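Local coordinates for conserved exported protein (Bacteroides fragilis, PDB 3CLW), which is of unknown function but may hydrolyse O-glycosidic bonds as a member of a glycoside hydrolase family, at residues R52-D55 against N59-G62; R330-G335 against T467-N472; T396-F401 against K471-M476. One frame throughout, in Å; residues are numbered along the deposited sequence.

Overall arrangement
From the N terminus, contact 1 comes first and is local: residues 52-55 fold back on 59-62 and close a short loop between helix 39-50 and strand 68-71. Contacts 2 and 3 come later and are long-range; their spans interleave, since contact 3 starts on helix 391-400, inside the span that contact 2 opens on helix 328-347, and ends slightly beyond it. Both end on the connection between strands 461-467 and 474-480, sharing Lys471 and Asn472, with centres about 11 Å apart. Contact 1 also touches contact 3, through Asn59 with Tyr475 and Arg52 with Phe401. Together the three join helices and a loop preceding barrel strand 68-71 to the beta-rich C-terminal part.

Contact 1 (R52-D55 against N59-G62); sequences REFD and NPIG
A short hairpin-like loop between helix 39-50 and strand 68-71 is closed by a single antiparallel beta bridge between Phe54 and Pro60, a non-hydrogen-bonded pair flanked by two backbone bonds. On one flank Ile61 N donates to Glu53 O at 2.9 Å; on the other, Asp55 N donates to Asn59 O at 2.8 Å. The second acceptor is also approached by Phe54 CA, 3.2 Å from Asn59 O, a CA-H...O contact that fits the close approach of the two chains here.

The carboxylate of Asp55 closes the turn. Its CG stands between the backbone N and the carbonyl carbon (chi1 74°), which carries the two oxygens across to Asn59. Asp55 OD1 accepts from Asn59 N at 3.0 Å, a donor that lies 57° out of the carboxylate plane. Asp55 OD2 takes Asn59 ND2 at 3.0 Å through its syn lone pair, while it stays close to the plane of the amide. The carboxylate and amide planes are 77° apart, so the two groups meet steeply turned rather than as a flat pair. Asp55 OD1 accepts from Lys57 N as well, an Asx turn inside the loop, and at the other end of the amide Asn59 OD1 accepts from Tyr475 N of strand 474-480. The amide is thereby held at both ends, and its rotation is fixed between the turn and that strand.

Apolar groups also meet around the bridge. Phe54 lies against the proline, with Phe54 CE1 4.1 Å from Pro60 CG, and its ring meets Phe401 edge-to-face. Both Phe54 and Pro60 also touch Tyr465 of strand 461-467. The side chain of Ile61 sets off toward the facing segment, and Ile61 CG2 lies 3.6 Å from Asp55 N.

Contact 2 (R330-G335 against T467-N472); sequences RSINLG and TTIDKN
Ile332 lays its side chain over the backbone of Thr468 and Ile469, and this one residue makes every contact from its helix segment. The methyl CD1 comes closest, with Ile332 CD1 3.3 Å from Thr468 C, against the flat peptide group that leads into Ile469. Ile332 CG1 follows at 3.5 Å from Ile469 N. The other branch meets a side chain: Ile332 CG2 packs 3.7 Å from Ile469 CB, and the two isoleucine side chains run nearly perpendicular to each other. A chi1 of -169° sets Ile332 CG1 opposite its backbone N and splits the two branches, one going to the peptide and one to the neighbouring isoleucine. Farther along, Ile332 CD1 reaches Thr467 CG2 at 4.3 Å. No hydrogen bond crosses the contact, so the approach rests on apolar atoms meeting main chain and one isoleucine side chain, with the alpha carbons of Ile332 and Ile469 only 5.1 Å apart.

The surface offered to Ile332 is shaped by an ST turn. Thr468 OG1 accepts from Asp470 N at 3.0 Å, and more weakly from Lys471 N, whose N-H...O angle is only 122°. Thr468 N in turn donates to Lys471 O at 3.0 Å. These bonds curl residues 468-471 and leave Ile469 leaning on the helix, where it also touches Pro328 and Glu329.

Helix 328-347, within the family 30 region of TIM-barrel type, thus packs near its start on a loop joining strands 461-467 and 474-480 of the beta-rich C-terminal part. Helix 391-400 lies beside both partners: Lys391 NZ bonds to Thr468 O and Asn472 OD1, and Thr395 OG1 to Gly335 O. Thr467 pairs through its backbone with Val491 of strand 490-495.

Contact 3 (T396-F401 against K471-M476); sequences TANYSF and KNLRYM
Leu473 and two consecutive helix residues, Ala397 and Asn398, make up the first shell. Each leucine methyl has its own partner: Leu473 CD2 packs on Ala397 CB at 3.5 Å, and Leu473 CD1 sits above the plane of the Asn398 amide. The evidence for that placement is a set of similar distances. Leu473 CD1 is 3.3 Å from Asn398 OD1 and 3.4 Å from Asn398 CG. Asn398 ND2 lies 3.6 Å from the same Leu473 CD1.

Backbone shape puts the leucine there. Leu473 has a left-handed conformation (phi 41°), and together with Arg474 it faces Leu466, forming a G1 beta bulge at the start of strand 474-480. A weak bond from Arg474 NE to Asn472 O, 3.3 Å long, ties the bulge to the residue before it. Pro60 and Tyr465 also touch the leucine.

The nitrogen end of the amide is held in turn: Asn398 ND2 donates to Thr467 OG1 of strand 461-467, and that same hydroxyl oxygen weakly accepts from Leu473 N.

No hydrogen bond passes directly between the two segments. Chemically, then, they meet through methyl groups against a methyl and an amide face. Between Asn398 and Leu473 themselves the polar link is indirect, through Thr467 OG1, while Lys391 of the same helix bonds Asn472 OD1 directly.

Contact 1 (R52-D55 against N59-G62)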
ATOM      1  N   ARG A  52     -16.850  -2.109  -5.995  1.00 34.94           N
ATOM      2  CA  ARG A  52     -16.878  -3.565  -5.918  1.00 35.41           C
ATOM      3  C   ARG A  52     -18.140  -4.108  -6.631  1.00 36.20           C
ATOM      4  O   ARG A  52     -19.137  -4.431  -5.996  1.00 35.89           O
ATOM      5  CB  ARG A  52     -16.789  -4.036  -4.447  1.00 34.59           C
ATOM      6  CG  ARG A  52     -16.089  -5.387  -4.241  1.00 33.30           C
ATOM      7  CD  ARG A  52     -16.998  -6.547  -4.542  1.00 34.66           C
ATOM      8  NE  ARG A  52     -16.296  -7.826  -4.462  1.00 36.03           N
ATOM      9  CZ  ARG A  52     -16.889  -9.006  -4.597  1.00 35.49           C
ATOM     10  NH1 ARG A  52     -18.186  -9.071  -4.840  1.00 35.70           N
ATOM     11  NH2 ARG A  52     -16.173 -10.115  -4.559  1.00 34.60           N
ATOM     12  N   GLU A  53     -18.068  -4.190  -7.957  1.00 37.40           N
ATOM     13  CA  GLU A  53     -19.181  -4.662  -8.796  1.00 38.93           C
ATOM     14  C   GLU A  53     -18.646  -5.460  -9.960  1.00 38.54           C
ATOM     15  O   GLU A  53     -17.461  -5.363 -10.329  1.00 37.19           O
ATOM     16  CB  GLU A  53     -19.996  -3.496  -9.376  1.00 39.51           C
ATOM     17  CG  GLU A  53     -20.480  -2.495  -8.350  1.00 46.46           C
ATOM     18  CD  GLU A  53     -21.987  -2.394  -8.258  1.00 56.03           C
ATOM     19  OE1 GLU A  53     -22.574  -2.936  -7.282  1.00 61.55           O
ATOM     20  OE2 GLU A  53     -22.584  -1.758  -9.157  1.00 58.97           O
ATOM     21  N   PHE A  54     -19.552  -6.232 -10.557  1.00 38.97           N
ATOM     22  CA  PHE A  54     -19.258  -6.993 -11.754  1.00 38.95           C
ATOM     23  C   PHE A  54     -19.903  -6.253 -12.907  1.00 39.73           C
ATOM     24  O   PHE A  54     -20.931  -5.602 -12.733  1.00 40.52           O
ATOM     25  CB  PHE A  54     -19.802  -8.421 -11.640  1.00 38.58           C
ATOM     26  CG  PHE A  54     -19.249  -9.204 -10.460  1.00 37.14           C
ATOM     27  CD1 PHE A  54     -18.078  -9.928 -10.574  1.00 36.49           C
ATOM     28  CD2 PHE A  54     -19.921  -9.241  -9.261  1.00 36.19           C
ATOM     29  CE1 PHE A  54     -17.586 -10.661  -9.509  1.00 33.88           C
ATOM     30  CE2 PHE A  54     -19.435  -9.990  -8.184  1.00 34.83           C
ATOM     31  CZ  PHE A  54     -18.276 -10.692  -8.315  1.00 35.46           C
ATOM     32  N   ASP A  55     -19.268  -6.316 -14.071  1.00 40.12           N
ATOM     33  CA  ASP A  55     -19.864  -5.860 -15.313  1.00 39.95           C
ATOM     34  C   ASP A  55     -20.978  -6.814 -15.779  1.00 40.47           C
ATOM     35  O   ASP A  55     -21.356  -7.763 -15.066  1.00 39.18           O
ATOM     36  CB  ASP A  55     -18.775  -5.671 -16.390  1.00 40.09           C
ATOM     37  CG  ASP A  55     -18.224  -6.983 -16.956  1.00 39.50           C
ATOM     38  OD1 ASP A  55     -18.784  -8.071 -16.781  1.00 42.65           O
ATOM     39  OD2 ASP A  55     -17.189  -6.932 -17.630  1.00 43.70           O
ATOM     40  N   ASN A  59     -17.620 -10.079 -14.853  1.00 41.37           N
ATOM     41  CA  ASN A  59     -16.212  -9.722 -14.600  1.00 40.38           C
ATOM     42  C   ASN A  59     -16.107  -8.590 -13.606  1.00 39.73           C
ATOM     43  O   ASN A  59     -16.799  -7.577 -13.766  1.00 39.99           O
ATOM     44  CB  ASN A  59     -15.496  -9.227 -15.873  1.00 40.60           C
ATOM     45  CG  ASN A  59     -15.633 -10.166 -17.044  1.00 41.67           C
ATOM     46  OD1 ASN A  59     -15.302 -11.348 -16.961  1.00 43.38           O
ATOM     47  ND2 ASN A  59     -16.113  -9.637 -18.156  1.00 41.55           N
ATOM     48  N   PRO A  60     -15.195  -8.719 -12.613  1.00 38.79           N
ATOM     49  CA  PRO A  60     -14.941  -7.636 -11.647  1.00 38.14           C
ATOM     50  C   PRO A  60     -14.565  -6.358 -12.393  1.00 38.29           C
ATOM     51  O   PRO A  60     -13.832  -6.427 -13.391  1.00 39.30           O
ATOM     52  CB  PRO A  60     -13.737  -8.153 -10.867  1.00 38.46           C
ATOM     53  CG  PRO A  60     -13.854  -9.680 -10.955  1.00 38.20           C
ATOM     54  CD  PRO A  60     -14.315  -9.886 -12.379  1.00 38.31           C
ATOM     55  N   ILE A  61     -15.052  -5.204 -11.955  1.00 36.98           N
ATOM     56  CA  ILE A  61     -14.763  -3.998 -12.717  1.00 36.70           C
ATOM     57  C   ILE A  61     -13.445  -3.306 -12.368  1.00 35.55           C
ATOM     58  O   ILE A  61     -13.028  -2.377 -13.071  1.00 34.55           O
ATOM     59  CB  ILE A  61     -15.917  -2.948 -12.685  1.00 37.55           C
ATOM     60  CG1 ILE A  61     -16.158  -2.425 -11.276  1.00 38.59           C
ATOM     61  CG2 ILE A  61     -17.194  -3.480 -13.369  1.00 37.42           C
ATOM     62  CD1 ILE A  61     -16.879  -1.103 -11.298  1.00 41.12           C
ATOM     63  N   GLY A  62     -12.779  -3.771 -11.314  1.00 33.97           N
ATOM     64  CA  GLY A  62     -11.604  -3.074 -10.802  1.00 33.01           C
ATOM     65  C   GLY A  62     -10.986  -3.733  -9.579  1.00 32.62           C
ATOM     66  O   GLY A  62     -11.312  -4.873  -9.251  1.00 32.57           O
TER

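Contact 2 (R330-G335 against T467-N472)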
ATOM      1  N   ARG A 330       6.028  -8.165 -21.403  1.00 45.11           N
ATOM      2  CA  ARG A 330       6.493  -7.351 -20.292  1.00 44.49           C
ATOM      3  C   ARG A 330       5.299  -7.063 -19.362  1.00 43.62           C
ATOM      4  O   ARG A 330       5.401  -7.185 -18.140  1.00 44.17           O
ATOM      5  CB  ARG A 330       7.146  -6.062 -20.774  1.00 44.61           C
ATOM      6  CG  ARG A 330       7.825  -5.298 -19.638  1.00 44.17           C
ATOM      7  CD  ARG A 330       7.306  -3.890 -19.633  1.00 44.76           C
ATOM      8  NE  ARG A 330       8.328  -2.963 -20.023  1.00 45.08           N
ATOM      9  CZ  ARG A 330       8.137  -1.680 -20.300  1.00 45.61           C
ATOM     10  NH1 ARG A 330       9.196  -0.956 -20.643  1.00 45.97           N
ATOM     11  NH2 ARG A 330       6.921  -1.119 -20.246  1.00 41.30           N
ATOM     12  N   SER A 331       4.156  -6.737 -19.957  1.00 42.64           N
ATOM     13  CA  SER A 331       2.980  -6.348 -19.186  1.00 40.67           C
ATOM     14  C   SER A 331       2.527  -7.381 -18.150  1.00 40.39           C
ATOM     15  O   SER A 331       2.351  -7.035 -16.967  1.00 39.98           O
ATOM     16  CB  SER A 331       1.850  -5.949 -20.118  1.00 40.28           C
ATOM     17  OG  SER A 331       2.116  -4.652 -20.615  1.00 39.51           O
ATOM     18  N   ILE A 332       2.345  -8.629 -18.585  1.00 39.31           N
ATOM     19  CA  ILE A 332       2.005  -9.725 -17.674  1.00 38.70           C
ATOM     20  C   ILE A 332       3.163 -10.129 -16.711  1.00 39.14           C
ATOM     21  O   ILE A 332       2.926 -10.651 -15.621  1.00 38.83           O
ATOM     22  CB  ILE A 332       1.411 -10.945 -18.443  1.00 38.27           C
ATOM     23  CG1 ILE A 332       0.802 -11.985 -17.507  1.00 37.45           C
ATOM     24  CG2 ILE A 332       2.439 -11.599 -19.339  1.00 39.05           C
ATOM     25  CD1 ILE A 332      -0.426 -11.484 -16.741  1.00 39.18           C
ATOM     26  N   ASN A 333       4.406  -9.909 -17.139  1.00 39.73           N
ATOM     27  CA  ASN A 333       5.566 -10.160 -16.298  1.00 39.83           C
ATOM     28  C   ASN A 333       5.545  -9.248 -15.073  1.00 39.44           C
ATOM     29  O   ASN A 333       5.847  -9.682 -13.954  1.00 39.48           O
ATOM     30  CB  ASN A 333       6.860  -9.941 -17.066  1.00 39.74           C
ATOM     31  CG  ASN A 333       7.165 -11.047 -18.074  1.00 43.12           C
ATOM     32  OD1 ASN A 333       6.588 -12.138 -18.070  1.00 44.66           O
ATOM     33  ND2 ASN A 333       8.104 -10.753 -18.952  1.00 48.29           N
ATOM     34  N   LEU A 334       5.195  -7.983 -15.305  1.00 39.22           N
ATOM     35  CA  LEU A 334       5.054  -7.008 -14.234  1.00 38.18           C
ATOM     36  C   LEU A 334       3.902  -7.384 -13.312  1.00 38.82           C
ATOM     37  O   LEU A 334       4.073  -7.381 -12.079  1.00 37.83           O
ATOM     38  CB  LEU A 334       4.851  -5.617 -14.799  1.00 37.71           C
ATOM     39  CG  LEU A 334       6.061  -5.003 -15.505  1.00 37.99           C
ATOM     40  CD1 LEU A 334       5.616  -3.779 -16.307  1.00 34.48           C
ATOM     41  CD2 LEU A 334       7.124  -4.643 -14.475  1.00 34.50           C
ATOM     42  N   GLY A 335       2.751  -7.735 -13.903  1.00 38.07           N
ATOM     43  CA  GLY A 335       1.612  -8.193 -13.128  1.00 39.14           C
ATOM     44  C   GLY A 335       1.909  -9.393 -12.218  1.00 40.22           C
ATOM     45  O   GLY A 335       1.510  -9.415 -11.055  1.00 39.58           O
ATOM     46  N   THR A 467      -6.404 -13.838 -14.706  1.00 39.31           N
ATOM     47  CA  THR A 467      -5.543 -12.812 -15.300  1.00 39.71           C
ATOM     48  C   THR A 467      -4.330 -13.458 -16.000  1.00 40.30           C
ATOM     49  O   THR A 467      -3.557 -14.197 -15.399  1.00 39.65           O
ATOM     50  CB  THR A 467      -5.043 -11.790 -14.243  1.00 39.61           C
ATOM     51  OG1 THR A 467      -6.159 -11.192 -13.589  1.00 39.24           O
ATOM     52  CG2 THR A 467      -4.213 -10.678 -14.896  1.00 39.15           C
ATOM     53  N   THR A 468      -4.193 -13.183 -17.289  1.00 40.86           N
ATOM     54  CA  THR A 468      -3.086 -13.690 -18.068  1.00 41.20           C
ATOM     55  C   THR A 468      -2.583 -12.573 -18.978  1.00 41.69           C
ATOM     56  O   THR A 468      -3.026 -11.412 -18.877  1.00 41.33           O
ATOM     57  CB  THR A 468      -3.522 -14.866 -18.975  1.00 41.40           C
ATOM     58  OG1 THR A 468      -4.456 -14.380 -19.945  1.00 41.44           O
ATOM     59  CG2 THR A 468      -4.151 -15.971 -18.175  1.00 41.79           C
ATOM     60  N   ILE A 469      -1.660 -12.931 -19.871  1.00 42.24           N
ATOM     61  CA  ILE A 469      -1.236 -12.027 -20.946  1.00 43.36           C
ATOM     62  C   ILE A 469      -2.430 -11.519 -21.769  1.00 43.28           C
ATOM     63  O   ILE A 469      -2.404 -10.401 -22.227  1.00 44.28           O
ATOM     64  CB  ILE A 469      -0.105 -12.665 -21.861  1.00 42.69           C
ATOM     65  CG1 ILE A 469       0.484 -11.619 -22.797  1.00 43.37           C
ATOM     66  CG2 ILE A 469      -0.632 -13.837 -22.659  1.00 44.01           C
ATOM     67  CD1 ILE A 469       1.653 -12.104 -23.641  1.00 44.57           C
ATOM     68  N   ASP A 470      -3.475 -12.330 -21.905  1.00 44.02           N
ATOM     69  CA  ASP A 470      -4.673 -11.996 -22.685  1.00 45.54           C
ATOM     70  C   ASP A 470      -5.900 -11.514 -21.877  1.00 45.19           C
ATOM     71  O   ASP A 470      -6.843 -10.960 -22.448  1.00 45.20           O
ATOM     72  CB  ASP A 470      -5.141 -13.265 -23.415  1.00 46.74           C
ATOM     73  CG  ASP A 470      -4.193 -13.711 -24.496  1.00 50.62           C
ATOM     74  OD1 ASP A 470      -3.626 -12.846 -25.226  1.00 56.02           O
ATOM     75  OD2 ASP A 470      -4.001 -14.944 -24.602  1.00 55.79           O
ATOM     76  N   LYS A 471      -5.911 -11.775 -20.566  1.00 44.68           N
ATOM     77  CA  LYS A 471      -7.120 -11.635 -19.755  1.00 43.56           C
ATOM     78  C   LYS A 471      -6.936 -10.679 -18.566  1.00 43.25           C
ATOM     79  O   LYS A 471      -5.963 -10.795 -17.809  1.00 42.98           O
ATOM     80  CB  LYS A 471      -7.560 -13.021 -19.268  1.00 44.30           C
ATOM     81  CG  LYS A 471      -8.117 -13.942 -20.377  1.00 43.77           C
ATOM     82  CD  LYS A 471      -8.047 -15.451 -20.050  1.00 43.29           C
ATOM     83  CE  LYS A 471      -8.793 -16.316 -21.117  1.00 47.47           C
ATOM     84  NZ  LYS A 471      -8.415 -16.002 -22.579  1.00 51.96           N
ATOM     85  N   ASN A 472      -7.859  -9.723 -18.418  1.00 42.30           N
ATOM     86  CA  ASN A 472      -7.899  -8.858 -17.242  1.00 41.21           C
ATOM     87  C   ASN A 472      -8.947  -9.385 -16.267  1.00 40.84           C
ATOM     88  O   ASN A 472     -10.108  -9.023 -16.355  1.00 41.06           O
ATOM     89  CB  ASN A 472      -8.249  -7.420 -17.619  1.00 40.64           C
ATOM     90  CG  ASN A 472      -7.214  -6.765 -18.578  1.00 41.96           C
ATOM     91  OD1 ASN A 472      -6.038  -7.151 -18.648  1.00 39.75           O
ATOM     92  ND2 ASN A 472      -7.676  -5.758 -19.313  1.00 40.63           N
TER

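Contact 3 (T396-F401 against K471-M476)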
ATOM      1  N   THR A 396      -3.455  -7.444  -8.789  1.00 34.57           N
ATOM      2  CA  THR A 396      -3.843  -6.939  -7.454  1.00 35.31           C
ATOM      3  C   THR A 396      -5.305  -7.279  -7.184  1.00 34.22           C
ATOM      4  O   THR A 396      -5.651  -7.790  -6.118  1.00 34.18           O
ATOM      5  CB  THR A 396      -3.646  -5.416  -7.302  1.00 35.22           C
ATOM      6  OG1 THR A 396      -2.282  -5.087  -7.548  1.00 36.89           O
ATOM      7  CG2 THR A 396      -4.001  -4.954  -5.896  1.00 36.31           C
ATOM      8  N   ALA A 397      -6.145  -7.015  -8.177  1.00 33.74           N
ATOM      9  CA  ALA A 397      -7.582  -7.287  -8.084  1.00 33.45           C
ATOM     10  C   ALA A 397      -7.917  -8.746  -7.777  1.00 33.06           C
ATOM     11  O   ALA A 397      -8.896  -8.998  -7.111  1.00 33.85           O
ATOM     12  CB  ALA A 397      -8.324  -6.793  -9.370  1.00 32.46           C
ATOM     13  N   ASN A 398      -7.107  -9.694  -8.262  1.00 33.33           N
ATOM     14  CA  ASN A 398      -7.269 -11.114  -7.929  1.00 33.67           C
ATOM     15  C   ASN A 398      -7.364 -11.246  -6.414  1.00 34.27           C
ATOM     16  O   ASN A 398      -8.125 -12.048  -5.883  1.00 34.25           O
ATOM     17  CB  ASN A 398      -6.058 -11.940  -8.426  1.00 33.38           C
ATOM     18  CG  ASN A 398      -6.245 -12.472  -9.854  1.00 35.44           C
ATOM     19  OD1 ASN A 398      -6.869 -13.539 -10.083  1.00 37.02           O
ATOM     20  ND2 ASN A 398      -5.697 -11.748 -10.815  1.00 29.83           N
ATOM     21  N   TYR A 399      -6.564 -10.442  -5.726  1.00 34.57           N
ATOM     22  CA  TYR A 399      -6.603 -10.380  -4.270  1.00 34.78           C
ATOM     23  C   TYR A 399      -7.650  -9.395  -3.758  1.00 34.55           C
ATOM     24  O   TYR A 399      -8.625  -9.803  -3.101  1.00 33.25           O
ATOM     25  CB  TYR A 399      -5.233 -10.000  -3.733  1.00 34.73           C
ATOM     26  CG  TYR A 399      -4.193 -11.061  -3.907  1.00 35.61           C
ATOM     27  CD1 TYR A 399      -4.080 -12.120  -2.995  1.00 35.12           C
ATOM     28  CD2 TYR A 399      -3.283 -11.008  -4.977  1.00 35.53           C
ATOM     29  CE1 TYR A 399      -3.087 -13.113  -3.145  1.00 32.87           C
ATOM     30  CE2 TYR A 399      -2.293 -11.990  -5.127  1.00 33.43           C
ATOM     31  CZ  TYR A 399      -2.217 -13.032  -4.207  1.00 34.41           C
ATOM     32  OH  TYR A 399      -1.244 -13.986  -4.369  1.00 38.62           O
ATOM     33  N   SER A 400      -7.445  -8.104  -4.080  1.00 34.33           N
ATOM     34  CA  SER A 400      -8.215  -7.026  -3.477  1.00 34.08           C
ATOM     35  C   SER A 400      -9.701  -7.102  -3.665  1.00 33.98           C
ATOM     36  O   SER A 400     -10.442  -6.760  -2.742  1.00 34.55           O
ATOM     37  CB  SER A 400      -7.670  -5.631  -3.871  1.00 34.94           C
ATOM     38  OG  SER A 400      -7.855  -5.315  -5.251  1.00 35.67           O
ATOM     39  N   PHE A 401     -10.157  -7.552  -4.832  1.00 34.13           N
ATOM     40  CA  PHE A 401     -11.619  -7.557  -5.157  1.00 34.38           C
ATOM     41  C   PHE A 401     -12.368  -8.641  -4.344  1.00 34.47           C
ATOM     42  O   PHE A 401     -13.530  -8.475  -3.995  1.00 33.62           O
ATOM     43  CB  PHE A 401     -11.825  -7.744  -6.695  1.00 34.27           C
ATOM     44  CG  PHE A 401     -13.265  -7.644  -7.170  1.00 32.56           C
ATOM     45  CD1 PHE A 401     -13.776  -6.444  -7.649  1.00 32.54           C
ATOM     46  CD2 PHE A 401     -14.092  -8.767  -7.197  1.00 35.01           C
ATOM     47  CE1 PHE A 401     -15.122  -6.351  -8.150  1.00 31.73           C
ATOM     48  CE2 PHE A 401     -15.445  -8.689  -7.670  1.00 31.18           C
ATOM     49  CZ  PHE A 401     -15.949  -7.479  -8.145  1.00 31.70           C
ATOM     50  N   LYS A 471      -5.911 -11.775 -20.566  1.00 44.68           N
ATOM     51  CA  LYS A 471      -7.120 -11.635 -19.755  1.00 43.56           C
ATOM     52  C   LYS A 471      -6.936 -10.679 -18.566  1.00 43.25           C
ATOM     53  O   LYS A 471      -5.963 -10.795 -17.809  1.00 42.98           O
ATOM     54  CB  LYS A 471      -7.560 -13.021 -19.268  1.00 44.30           C
ATOM     55  CG  LYS A 471      -8.117 -13.942 -20.377  1.00 43.77           C
ATOM     56  CD  LYS A 471      -8.047 -15.451 -20.050  1.00 43.29           C
ATOM     57  CE  LYS A 471      -8.793 -16.316 -21.117  1.00 47.47           C
ATOM     58  NZ  LYS A 471      -8.415 -16.002 -22.579  1.00 51.96           N
ATOM     59  N   ASN A 472      -7.859  -9.723 -18.418  1.00 42.30           N
ATOM     60  CA  ASN A 472      -7.899  -8.858 -17.242  1.00 41.21           C
ATOM     61  C   ASN A 472      -8.947  -9.385 -16.267  1.00 40.84           C
ATOM     62  O   ASN A 472     -10.108  -9.023 -16.355  1.00 41.06           O
ATOM     63  CB  ASN A 472      -8.249  -7.420 -17.619  1.00 40.64           C
ATOM     64  CG  ASN A 472      -7.214  -6.765 -18.578  1.00 41.96           C
ATOM     65  OD1 ASN A 472      -6.038  -7.151 -18.648  1.00 39.75           O
ATOM     66  ND2 ASN A 472      -7.676  -5.758 -19.313  1.00 40.63           N
ATOM     67  N   LEU A 473      -8.541 -10.247 -15.343  1.00 40.56           N
ATOM     68  CA  LEU A 473      -9.466 -10.802 -14.336  1.00 39.93           C
ATOM     69  C   LEU A 473     -10.823 -11.163 -14.945  1.00 39.63           C
ATOM     70  O   LEU A 473     -11.866 -10.610 -14.598  1.00 39.46           O
ATOM     71  CB  LEU A 473      -9.594  -9.876 -13.114  1.00 38.88           C
ATOM     72  CG  LEU A 473     -10.108 -10.524 -11.817  1.00 39.42           C
ATOM     73  CD1 LEU A 473      -9.228 -11.703 -11.377  1.00 38.62           C
ATOM     74  CD2 LEU A 473     -10.173  -9.495 -10.720  1.00 39.33           C
ATOM     75  N   ARG A 474     -10.780 -12.103 -15.875  1.00 40.59           N
ATOM     76  CA  ARG A 474     -11.957 -12.524 -16.630  1.00 41.01           C
ATOM     77  C   ARG A 474     -12.659 -13.626 -15.886  1.00 40.87           C
ATOM     78  O   ARG A 474     -12.021 -14.568 -15.420  1.00 40.51           O
ATOM     79  CB  ARG A 474     -11.546 -13.072 -17.995  1.00 41.38           C
ATOM     80  CG  ARG A 474     -11.021 -12.062 -18.961  1.00 44.68           C
ATOM     81  CD  ARG A 474     -12.128 -11.201 -19.527  1.00 47.83           C
ATOM     82  NE  ARG A 474     -12.223  -9.966 -18.758  1.00 51.14           N
ATOM     83  CZ  ARG A 474     -13.011  -8.945 -19.075  1.00 54.01           C
ATOM     84  NH1 ARG A 474     -13.017  -7.871 -18.294  1.00 53.15           N
ATOM     85  NH2 ARG A 474     -13.784  -8.992 -20.175  1.00 52.76           N
ATOM     86  N   TYR A 475     -13.975 -13.526 -15.787  1.00 41.33           N
ATOM     87  CA  TYR A 475     -14.745 -14.562 -15.148  1.00 42.27           C
ATOM     88  C   TYR A 475     -14.803 -15.808 -16.051  1.00 42.69           C
ATOM     89  O   TYR A 475     -15.133 -15.705 -17.241  1.00 42.33           O
ATOM     90  CB  TYR A 475     -16.145 -14.055 -14.791  1.00 42.64           C
ATOM     91  CG  TYR A 475     -17.078 -15.135 -14.281  1.00 42.54           C
ATOM     92  CD1 TYR A 475     -16.724 -15.917 -13.183  1.00 40.91           C
ATOM     93  CD2 TYR A 475     -18.312 -15.370 -14.894  1.00 41.89           C
ATOM     94  CE1 TYR A 475     -17.560 -16.896 -12.702  1.00 42.32           C
ATOM     95  CE2 TYR A 475     -19.167 -16.365 -14.417  1.00 42.36           C
ATOM     96  CZ  TYR A 475     -18.782 -17.126 -13.320  1.00 43.58           C
ATOM     97  OH  TYR A 475     -19.606 -18.121 -12.810  1.00 44.50           O
ATOM     98  N   MET A 476     -14.482 -16.971 -15.478  1.00 42.68           N
ATOM     99  CA  MET A 476     -14.365 -18.193 -16.262  1.00 43.22           C
ATOM    100  C   MET A 476     -15.446 -19.235 -15.961  1.00 44.69           C
ATOM    101  O   MET A 476     -15.303 -20.404 -16.333  1.00 45.59           O
ATOM    102  CB  MET A 476     -12.965 -18.800 -16.106  1.00 42.37           C
ATOM    103  CG  MET A 476     -11.812 -17.872 -16.524  1.00 41.30           C
ATOM    104  SD  MET A 476     -11.710 -17.330 -18.259  1.00 33.75           S
ATOM    105  CE  MET A 476     -11.234 -18.883 -19.020  1.00 37.75           C
TER